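Fatty acid synthase 1, isoform A (Drosophila melanogaster, PDB 6FN6) probably makes long-chain saturated fatty acids from acetyl-CoA, malonyl-CoA and NADPH, with this chain forming its dehydratase, enoylreductase and ketoreductase modifying region. Local coordinates at residues V486-E491 against L514-D519; K453-V458 against Q482-V487. One frame throughout, in Å; residues are numbered along the deposited sequence.

Contact 1 of 2, residues V486-E491 against L514-D519; sequences VVCQGE and LVFVQD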
loop_
_atom_site.group_PDB
_atom_site.type_symbol
_atom_site.label_atom_id
_atom_site.label_comp_id
_atom_site.label_asym_id
_atom_site.label_seq_id
_atom_site.Cartn_x
_atom_site.Cartn_y
_atom_site.Cartn_z
ATOM N N VAL A 486 -69.561 -4.713 47.044
ATOM C CA VAL A 486 -68.369 -4.391 47.812
ATOM C C VAL A 486 -68.367 -2.891 48.063
ATOM O O VAL A 486 -68.237 -2.099 47.131
ATOM C CB VAL A 486 -67.085 -4.836 47.085
ATOM C CG1 VAL A 486 -65.876 -4.697 47.996
ATOM C CG2 VAL A 486 -67.220 -6.269 46.582
ATOM N N VAL A 487 -68.525 -2.503 49.323
ATOM C CA VAL A 487 -68.636 -1.092 49.682
ATOM C C VAL A 487 -67.346 -0.613 50.327
ATOM O O VAL A 487 -66.910 -1.163 51.332
ATOM C CB VAL A 487 -69.835 -0.853 50.619
ATOM C CG1 VAL A 487 -69.950 0.623 50.980
ATOM C CG2 VAL A 487 -71.120 -1.342 49.970
ATOM N N CYS A 488 -66.737 0.414 49.745
ATOM C CA CYS A 488 -65.493 0.971 50.272
ATOM C C CYS A 488 -65.626 2.478 50.480
ATOM O O CYS A 488 -65.271 3.265 49.602
ATOM C CB CYS A 488 -64.325 0.672 49.332
ATOM S SG CYS A 488 -62.738 1.309 49.917
ATOM N N GLN A 489 -66.146 2.873 51.639
ATOM C CA GLN A 489 -66.419 4.280 51.915
ATOM C C GLN A 489 -65.362 4.921 52.816
ATOM O O GLN A 489 -65.136 4.476 53.941
ATOM C CB GLN A 489 -67.797 4.426 52.565
ATOM C CG GLN A 489 -68.190 5.864 52.863
ATOM C CD GLN A 489 -69.672 6.025 53.149
ATOM O OE1 GLN A 489 -70.429 5.054 53.147
ATOM N NE2 GLN A 489 -70.094 7.259 53.397
ATOM N N GLY A 490 -64.734 5.981 52.313
ATOM C CA GLY A 490 -63.774 6.756 53.081
ATOM C C GLY A 490 -62.603 5.960 53.622
ATOM O O GLY A 490 -62.239 6.097 54.790
ATOM N N GLU A 491 -62.009 5.132 52.769
ATOM C CA GLU A 491 -60.873 4.306 53.164
ATOM C C GLU A 491 -59.585 4.680 52.435
ATOM O O GLU A 491 -59.585 4.916 51.227
ATOM C CB GLU A 491 -61.189 2.830 52.922
ATOM C CG GLU A 491 -62.303 2.281 53.792
ATOM C CD GLU A 491 -61.923 2.269 55.255
ATOM O OE1 GLU A 491 -60.746 1.978 55.556
ATOM O OE2 GLU A 491 -62.801 2.517 56.108
ATOM N N LEU A 514 -68.757 -2.907 42.719
ATOM C CA LEU A 514 -67.981 -2.004 43.569
ATOM C C LEU A 514 -68.679 -0.665 43.775
ATOM O O LEU A 514 -69.018 0.030 42.817
ATOM C CB LEU A 514 -66.594 -1.769 42.968
ATOM C CG LEU A 514 -65.721 -0.726 43.673
ATOM C CD1 LEU A 514 -65.486 -1.101 45.129
ATOM C CD2 LEU A 514 -64.403 -0.572 42.942
ATOM N N VAL A 515 -68.878 -0.312 45.041
ATOM C CA VAL A 515 -69.455 0.975 45.412
ATOM C C VAL A 515 -68.403 1.775 46.175
ATOM O O VAL A 515 -68.201 1.577 47.372
ATOM C CB VAL A 515 -70.741 0.789 46.239
ATOM C CG1 VAL A 515 -71.380 2.133 46.559
ATOM C CG2 VAL A 515 -71.721 -0.101 45.489
ATOM N N PHE A 516 -67.726 2.670 45.461
ATOM C CA PHE A 516 -66.601 3.418 46.014
ATOM C C PHE A 516 -66.998 4.862 46.321
ATOM O O PHE A 516 -67.382 5.612 45.424
ATOM C CB PHE A 516 -65.422 3.391 45.037
ATOM C CG PHE A 516 -64.116 3.801 45.650
ATOM C CD1 PHE A 516 -63.775 5.137 45.767
ATOM C CD2 PHE A 516 -63.219 2.845 46.090
ATOM C CE1 PHE A 516 -62.568 5.512 46.328
ATOM C CE2 PHE A 516 -62.010 3.212 46.648
ATOM C CZ PHE A 516 -61.683 4.547 46.766
ATOM N N VAL A 517 -66.898 5.250 47.588
ATOM C CA VAL A 517 -67.293 6.589 48.013
ATOM C C VAL A 517 -66.139 7.287 48.726
ATOM O O VAL A 517 -65.763 6.911 49.834
ATOM C CB VAL A 517 -68.539 6.530 48.923
ATOM C CG1 VAL A 517 -68.969 7.927 49.335
ATOM C CG2 VAL A 517 -69.680 5.796 48.228
ATOM N N GLN A 518 -65.592 8.318 48.089
ATOM C CA GLN A 518 -64.452 9.039 48.645
ATOM C C GLN A 518 -64.821 9.763 49.933
ATOM O O GLN A 518 -64.161 9.597 50.958
ATOM C CB GLN A 518 -63.902 10.045 47.631
ATOM C CG GLN A 518 -63.378 9.425 46.349
ATOM C CD GLN A 518 -62.593 10.414 45.508
ATOM O OE1 GLN A 518 -62.492 11.593 45.849
ATOM N NE2 GLN A 518 -62.030 9.938 44.403
ATOM N N ASP A 519 -65.881 10.562 49.879
ATOM C CA ASP A 519 -66.283 11.369 51.024
ATOM C C ASP A 519 -66.887 10.471 52.100
ATOM O O ASP A 519 -67.867 9.769 51.847
ATOM C CB ASP A 519 -67.286 12.442 50.603
ATOM C CG ASP A 519 -67.385 13.566 51.611
ATOM O OD1 ASP A 519 -66.795 13.431 52.703
ATOM O OD2 ASP A 519 -68.052 14.581 51.315
HETATM O O HOH W 1 -62.948 5.514 50.108
#

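Contact 2 of 2, residues K453-V458 against Q482-V487; sequences KSVVVV and QYVYVV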
loop_
_atom_site.group_PDB
_atom_site.type_symbol
_atom_site.label_atom_id
_atom_site.label_comp_id
_atom_site.label_asym_id
_atom_site.label_seq_id
_atom_site.Cartn_x
_atom_site.Cartn_y
_atom_site.Cartn_z
ATOM N N LYS A 453 -81.673 -11.039 44.992
ATOM C CA LYS A 453 -81.006 -11.219 46.274
ATOM C C LYS A 453 -79.611 -10.597 46.251
ATOM O O LYS A 453 -78.905 -10.659 45.240
ATOM C CB LYS A 453 -80.913 -12.711 46.615
ATOM C CG LYS A 453 -82.255 -13.440 46.556
ATOM C CD LYS A 453 -82.173 -14.880 47.057
ATOM C CE LYS A 453 -83.566 -15.513 47.134
ATOM N NZ LYS A 453 -83.555 -16.905 47.677
ATOM N N SER A 454 -79.214 -9.997 47.370
ATOM C CA SER A 454 -77.911 -9.348 47.460
ATOM C C SER A 454 -77.408 -9.282 48.897
ATOM O O SER A 454 -78.192 -9.272 49.844
ATOM C CB SER A 454 -77.979 -7.936 46.882
ATOM O OG SER A 454 -78.801 -7.104 47.680
ATOM N N VAL A 455 -76.090 -9.239 49.044
ATOM C CA VAL A 455 -75.457 -9.099 50.348
ATOM C C VAL A 455 -74.303 -8.108 50.198
ATOM O O VAL A 455 -73.792 -7.909 49.097
ATOM C CB VAL A 455 -74.991 -10.466 50.899
ATOM C CG1 VAL A 455 -73.801 -11.002 50.101
ATOM C CG2 VAL A 455 -74.663 -10.365 52.387
ATOM N N VAL A 456 -73.907 -7.479 51.300
ATOM C CA VAL A 456 -72.915 -6.410 51.260
ATOM C C VAL A 456 -71.642 -6.797 52.011
ATOM O O VAL A 456 -71.699 -7.436 53.063
ATOM C CB VAL A 456 -73.506 -5.103 51.835
ATOM C CG1 VAL A 456 -72.466 -3.993 51.848
ATOM C CG2 VAL A 456 -74.727 -4.673 51.042
ATOM N N VAL A 457 -70.495 -6.407 51.459
ATOM C CA VAL A 457 -69.206 -6.640 52.102
ATOM C C VAL A 457 -68.577 -5.299 52.470
ATOM O O VAL A 457 -68.563 -4.367 51.667
ATOM C CB VAL A 457 -68.275 -7.463 51.197
ATOM C CG1 VAL A 457 -66.937 -7.704 51.882
ATOM C CG2 VAL A 457 -68.928 -8.786 50.826
ATOM N N VAL A 458 -68.035 -5.222 53.681
ATOM C CA VAL A 458 -67.606 -3.954 54.265
ATOM C C VAL A 458 -66.369 -3.377 53.585
ATOM O O VAL A 458 -66.280 -2.167 53.390
ATOM C CB VAL A 458 -67.349 -4.105 55.775
ATOM C CG1 VAL A 458 -67.097 -2.744 56.411
ATOM C CG2 VAL A 458 -68.525 -4.798 56.456
ATOM N N GLN A 482 -77.129 -14.829 44.085
ATOM C CA GLN A 482 -77.136 -13.448 44.556
ATOM C C GLN A 482 -75.952 -12.639 44.034
ATOM O O GLN A 482 -74.977 -13.192 43.526
ATOM C CB GLN A 482 -77.140 -13.412 46.086
ATOM C CG GLN A 482 -75.989 -14.164 46.732
ATOM C CD GLN A 482 -76.062 -14.151 48.246
ATOM O OE1 GLN A 482 -76.868 -13.430 48.834
ATOM N NE2 GLN A 482 -75.223 -14.956 48.886
ATOM N N TYR A 483 -76.066 -11.321 44.157
ATOM C CA TYR A 483 -75.016 -10.396 43.743
ATOM C C TYR A 483 -74.343 -9.804 44.980
ATOM O O TYR A 483 -74.986 -9.611 46.010
ATOM C CB TYR A 483 -75.587 -9.289 42.852
ATOM C CG TYR A 483 -76.136 -9.790 41.532
ATOM C CD1 TYR A 483 -77.440 -10.256 41.425
ATOM C CD2 TYR A 483 -75.346 -9.794 40.389
ATOM C CE1 TYR A 483 -77.940 -10.713 40.218
ATOM C CE2 TYR A 483 -75.838 -10.249 39.179
ATOM C CZ TYR A 483 -77.133 -10.705 39.099
ATOM O OH TYR A 483 -77.616 -11.156 37.890
ATOM N N VAL A 484 -73.042 -9.546 44.886
ATOM C CA VAL A 484 -72.284 -9.039 46.024
ATOM C C VAL A 484 -71.889 -7.581 45.812
ATOM O O VAL A 484 -71.265 -7.236 44.808
ATOM C CB VAL A 484 -71.040 -9.904 46.281
ATOM C CG1 VAL A 484 -70.271 -9.393 47.491
ATOM C CG2 VAL A 484 -71.433 -11.362 46.470
ATOM N N TYR A 485 -72.256 -6.730 46.764
ATOM C CA TYR A 485 -71.879 -5.324 46.718
ATOM C C TYR A 485 -70.693 -5.079 47.635
ATOM O O TYR A 485 -70.799 -5.226 48.853
ATOM C CB TYR A 485 -73.044 -4.418 47.127
ATOM C CG TYR A 485 -74.137 -4.308 46.091
ATOM C CD1 TYR A 485 -74.040 -3.401 45.047
ATOM C CD2 TYR A 485 -75.275 -5.100 46.169
ATOM C CE1 TYR A 485 -75.037 -3.296 44.097
ATOM C CE2 TYR A 485 -76.278 -5.000 45.225
ATOM C CZ TYR A 485 -76.153 -4.095 44.193
ATOM O OH TYR A 485 -77.149 -3.994 43.253
ATOM N N VAL A 486 -69.561 -4.713 47.044
ATOM C CA VAL A 486 -68.369 -4.391 47.812
ATOM C C VAL A 486 -68.367 -2.891 48.063
ATOM O O VAL A 486 -68.237 -2.099 47.131
ATOM C CB VAL A 486 -67.085 -4.836 47.085
ATOM C CG1 VAL A 486 -65.876 -4.697 47.996
ATOM C CG2 VAL A 486 -67.220 -6.269 46.582
ATOM N N VAL A 487 -68.525 -2.503 49.323
ATOM C CA VAL A 487 -68.636 -1.092 49.682
ATOM C C VAL A 487 -67.346 -0.613 50.327
ATOM O O VAL A 487 -66.910 -1.163 51.332
ATOM C CB VAL A 487 -69.835 -0.853 50.619
ATOM C CG1 VAL A 487 -69.950 0.623 50.980
ATOM C CG2 VAL A 487 -71.120 -1.342 49.970
#

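Contact 1 of 2, residues V486-E491 against L514-D519
Cys488 and Phe516 meet as a sulfur-aromatic pair on neighbouring parallel strands. Cys488 SG approaches the rim of the ring, 3.9 Å from Phe516 CE2. Seen from the ring centre it lies obliquely, 47° off the normal. With CG anti to the backbone N (chi1 -164°), Phe516 carries its ring out on the same side of the sheet as Cys488. Cys488 O stands over one ring face, toward its rim. On the other side of the sheet, Gln489 and Val517 lie side by side, with Gln489 CG 4.0 Å from Val517 CB. Backbone bonds hold the register, among them Cys488 N to Val515 O at 3.0 Å. At the C-terminal ends Val517 O accepts from Gly490 N at 2.8 Å and from a water at 3.2 Å. That water also takes the N-H of Glu491, 2.8 Å from Glu491 N. Phe516 also touches Ala496 of helix 496-504 and Val544 of strand 542-546. An alanine in place of Phe516 would probably leave Cys488 SG without its aromatic partner and a gap where the ring packs near Ala496. Val515 and Val517 pack on Tyr532 of helix 530-536, on the face opposite Phe516. Mostly apolar side chains lie on both faces, while Gly490 N and one water serve Val517 O at the strand ends.

Contact 2 of 2, residues K453-V458 against Q482-V487
Tyr485 O receives the N-H of Val457, with Val457 N 2.9 Å away and a nearly straight bond of 171°. The CA-H of Val456 also points to Tyr485 O, with Val456 CA 3.4 Å from it. The next bond toward the C-terminal ends runs from Val487 N to Val457 O at 3.0 Å. Side chains pack on both faces. Val456 CG1, anti to the backbone N (chi1 178°), comes to 3.5 Å from Val487 CG2. On the other face Val457 CG2 meets Val484 CG1 at 3.6 Å, the two side chains crossing at a slant. Helix 466-480 lies against this second face, with Leu470 and Ala477 touching Val484. The Tyr485 ring turns an edge to Ser454, whose CB lies in the ring plane, 3.8 Å from Tyr485 CE2. Tyr485 OH is hydrogen-bonded to Arg452, which also makes a cation-pi contact with Tyr483. At the N-terminal end Gln482 reaches across to Val455, its OE1 4.1 Å from Val455 CB. Strand 454-457, helix 466-480 and strand 483-489 form a beta-alpha-beta unit with parallel strands. This is the repeating element of Rossmann-type folds, consistent with the pseudo-ketoreductase domain in which strand 483-489 lies.

In the fold
Contacts 1 and 2 lie on the two sides of one strand, 483-489, and share Val486 and Val487. Their centres are about 13 Å apart. Contact 1 joins this strand to 512-517 further into the sheet and is mostly buried. Contact 2 joins it to 454-457, the outermost strand within this chain at this end, and is only partly buried. Their chemistry differs: contact 1 adds a sulfur-aromatic pair and a water at the strand ends, whereas contact 2 sets Ser454 against the edge of the Tyr485 ring, with Arg452 just outside at the phenol end. Val515 CG2 and Tyr485 CD1 touch at 4.1 Å, and Phe525 packs on residues of both contacts. Together they give three consecutive parallel strands, consistent with the Rossmann-type pseudo-ketoreductase domain.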